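GTPase activator-like protein (Chaetomium thermophilum, PDB 5HIU) is the fungal TSC2 homologue, probably a GTPase activator, represented here by its all-helical N-terminal region. Local coordinates at residues R294-N299 with D307-V312. Numbering follows the deposited sequence.
Sequences RSYSPN and DTVRDV
In a helical hairpin of the TSC2 N-terminal region, which looks like an extended, HEAT-like alpha-solenoid, Y296 of the interhelical loop packs against T308, V309 and V312. The loop follows helix 281-294 and leads into helix 302-322, so the chain turns back on itself and the tyrosine meets the helix that comes next. The backbones stay apart, with CA of Y296 6.7 Å from CA of T308. No hydrogen bond crosses between the two segments. The contact is apolar and small, burying 150 Å² in all. Within the helix, D307, R310 and D311 form a salt-bridge network that rests on charge alone, since both oxygens lie well out of the guanidinium plane: R310 NH2 is 2.8 Å from D307 OD1, while the D311 leg is long, 3.9 Å from R310 NE to D311 OD1. R310 also touches S257 and D311 touches Q253, both on helix 245-261.

Y296 carries the loop side of the contact. Its CG lies anti to the backbone N (chi1 177°) and beside the carbonyl carbon, and the ring lies across the helix with its CD1-CE1 side toward it. The Y296 side chain also touches E305, earlier on helix 302-322, and V312 reaches back to L293 of helix 281-294. V309 adds a looser touch, CG2 to CE1 of Y296 at 4.3 Å. V312, one helical turn on from T308, crosses the tyrosine side chain at about a right angle. Its CG2 approaches CD1 of Y296 obliquely, at 4.2 Å. T308 meets the ring at its edge, in the ring plane, with CG2 3.5 Å from that same CD1 of Y296.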
ATOM      1  N   ARG A 294      -5.832  10.416  20.905  1.00 95.01           N
ATOM      2  CA  ARG A 294      -5.290  10.615  22.267  1.00 95.69           C
ATOM      3  C   ARG A 294      -3.946  11.355  22.261  1.00 97.31           C
ATOM      4  O   ARG A 294      -3.826  12.383  22.904  1.00101.21           O
ATOM      5  CB  ARG A 294      -5.157   9.282  23.015  1.00 90.89           C
ATOM      6  N   SER A 295      -2.951  10.841  21.529  1.00 98.24           N
ATOM      7  CA  SER A 295      -1.681  11.569  21.262  1.00 98.37           C
ATOM      8  C   SER A 295      -1.865  13.042  20.904  1.00 98.43           C
ATOM      9  O   SER A 295      -1.016  13.859  21.273  1.00 98.51           O
ATOM     10  CB  SER A 295      -0.875  10.946  20.104  1.00 93.11           C
ATOM     11  OG  SER A 295      -0.940   9.541  20.100  1.00 92.38           O
ATOM     12  N   TYR A 296      -2.935  13.371  20.164  1.00 92.54           N
ATOM     13  CA  TYR A 296      -3.068  14.699  19.564  1.00 92.29           C
ATOM     14  C   TYR A 296      -2.710  15.813  20.573  1.00 98.80           C
ATOM     15  O   TYR A 296      -2.879  15.665  21.782  1.00103.32           O
ATOM     16  CB  TYR A 296      -4.454  14.938  18.913  1.00 84.71           C
ATOM     17  CG  TYR A 296      -4.580  16.349  18.361  1.00 85.61           C
ATOM     18  CD1 TYR A 296      -3.904  16.730  17.217  1.00 86.05           C
ATOM     19  CD2 TYR A 296      -5.315  17.320  19.023  1.00 87.44           C
ATOM     20  CE1 TYR A 296      -3.964  18.030  16.731  1.00 88.20           C
ATOM     21  CE2 TYR A 296      -5.387  18.619  18.541  1.00 90.61           C
ATOM     22  CZ  TYR A 296      -4.706  18.978  17.389  1.00 90.63           C
ATOM     23  OH  TYR A 296      -4.758  20.294  16.908  1.00 93.92           O
ATOM     24  N   SER A 297      -2.153  16.905  20.068  1.00102.90           N
ATOM     25  CA  SER A 297      -1.957  18.101  20.879  1.00110.38           C
ATOM     26  C   SER A 297      -1.800  19.292  19.926  1.00112.16           C
ATOM     27  O   SER A 297      -0.859  19.323  19.113  1.00116.39           O
ATOM     28  CB  SER A 297      -0.741  17.953  21.805  1.00114.87           C
ATOM     29  OG  SER A 297      -0.944  18.641  23.022  1.00123.67           O
ATOM     30  N   PRO A 298      -2.743  20.252  19.995  1.00112.83           N
ATOM     31  CA  PRO A 298      -2.699  21.446  19.135  1.00117.49           C
ATOM     32  C   PRO A 298      -1.333  22.197  19.143  1.00124.51           C
ATOM     33  O   PRO A 298      -0.982  22.868  20.129  1.00131.82           O
ATOM     34  CB  PRO A 298      -3.832  22.331  19.694  1.00121.06           C
ATOM     35  CG  PRO A 298      -4.698  21.442  20.530  1.00114.52           C
ATOM     36  CD  PRO A 298      -3.862  20.282  20.966  1.00112.19           C
ATOM     37  N   ASN A 299      -0.596  22.084  18.033  1.00123.11           N
ATOM     38  CA  ASN A 299       0.783  22.580  17.911  1.00129.30           C
ATOM     39  C   ASN A 299       0.893  23.922  17.163  1.00133.14           C
ATOM     40  O   ASN A 299       0.399  24.038  16.035  1.00130.72           O
ATOM     41  CB  ASN A 299       1.627  21.532  17.162  1.00125.31           C
ATOM     42  CG  ASN A 299       3.132  21.745  17.315  1.00129.92           C
ATOM     43  OD1 ASN A 299       3.623  22.863  17.487  1.00139.50           O
ATOM     44  ND2 ASN A 299       3.875  20.655  17.241  1.00128.94           N
ATOM     45  N   ASP A 307       0.190  17.754  10.037  1.00113.80           N
ATOM     46  CA  ASP A 307       0.750  16.398  10.041  1.00111.87           C
ATOM     47  C   ASP A 307      -0.055  15.480  10.955  1.00103.49           C
ATOM     48  O   ASP A 307      -0.437  14.382  10.550  1.00 94.58           O
ATOM     49  CB  ASP A 307       2.233  16.395  10.461  1.00116.43           C
ATOM     50  CG  ASP A 307       3.186  16.619   9.292  1.00114.95           C
ATOM     51  OD1 ASP A 307       2.875  16.184   8.162  1.00106.06           O
ATOM     52  OD2 ASP A 307       4.260  17.221   9.516  1.00122.18           O
ATOM     53  N   THR A 308      -0.322  15.939  12.175  1.00 99.03           N
ATOM     54  CA  THR A 308      -1.111  15.156  13.126  1.00 98.86           C
ATOM     55  C   THR A 308      -2.615  15.176  12.828  1.00 96.89           C
ATOM     56  O   THR A 308      -3.302  14.187  13.092  1.00 91.23           O
ATOM     57  CB  THR A 308      -0.884  15.630  14.576  1.00103.26           C
ATOM     58  OG1 THR A 308       0.525  15.698  14.844  1.00102.92           O
ATOM     59  CG2 THR A 308      -1.557  14.672  15.570  1.00100.82           C
ATOM     60  N   VAL A 309      -3.123  16.303  12.315  1.00 99.17           N
ATOM     61  CA  VAL A 309      -4.529  16.410  11.861  1.00 96.21           C
ATOM     62  C   VAL A 309      -4.799  15.436  10.707  1.00 96.78           C
ATOM     63  O   VAL A 309      -5.817  14.729  10.707  1.00 92.64           O
ATOM     64  CB  VAL A 309      -4.908  17.861  11.447  1.00 97.54           C
ATOM     65  CG1 VAL A 309      -6.086  17.902  10.478  1.00 93.50           C
ATOM     66  CG2 VAL A 309      -5.233  18.696  12.685  1.00103.38           C
ATOM     67  N   ARG A 310      -3.893  15.409   9.729  1.00 94.63           N
ATOM     68  CA  ARG A 310      -3.937  14.403   8.672  1.00 89.70           C
ATOM     69  C   ARG A 310      -4.285  13.077   9.313  1.00 77.40           C
ATOM     70  O   ARG A 310      -5.293  12.479   8.984  1.00 67.29           O
ATOM     71  CB  ARG A 310      -2.584  14.318   7.935  1.00 93.17           C
ATOM     72  CG  ARG A 310      -2.293  12.982   7.247  1.00 92.35           C
ATOM     73  CD  ARG A 310      -0.936  12.985   6.552  1.00 98.34           C
ATOM     74  NE  ARG A 310       0.174  13.199   7.483  1.00104.65           N
ATOM     75  CZ  ARG A 310       1.461  13.254   7.141  1.00105.85           C
ATOM     76  NH1 ARG A 310       1.836  13.113   5.878  1.00105.03           N
ATOM     77  NH2 ARG A 310       2.384  13.452   8.074  1.00111.86           N
ATOM     78  N   ASP A 311      -3.443  12.664  10.258  1.00 79.49           N
ATOM     79  CA  ASP A 311      -3.599  11.408  10.991  1.00 82.97           C
ATOM     80  C   ASP A 311      -4.950  11.297  11.685  1.00 86.36           C
ATOM     81  O   ASP A 311      -5.579  10.234  11.673  1.00 93.33           O
ATOM     82  CB  ASP A 311      -2.505  11.246  12.060  1.00 85.76           C
ATOM     83  CG  ASP A 311      -1.093  11.251  11.482  1.00 92.88           C
ATOM     84  OD1 ASP A 311      -0.861  10.719  10.365  1.00 91.91           O
ATOM     85  OD2 ASP A 311      -0.202  11.784  12.171  1.00103.77           O
ATOM     86  N   VAL A 312      -5.386  12.385  12.306  1.00 86.09           N
ATOM     87  CA  VAL A 312      -6.639  12.381  13.047  1.00 82.72           C
ATOM     88  C   VAL A 312      -7.841  12.122  12.142  1.00 78.08           C
ATOM     89  O   VAL A 312      -8.688  11.300  12.481  1.00 75.94           O
ATOM     90  CB  VAL A 312      -6.840  13.692  13.825  1.00 83.91           C
ATOM     91  CG1 VAL A 312      -8.223  13.730  14.455  1.00 81.58           C
ATOM     92  CG2 VAL A 312      -5.777  13.829  14.903  1.00 86.05           C
TER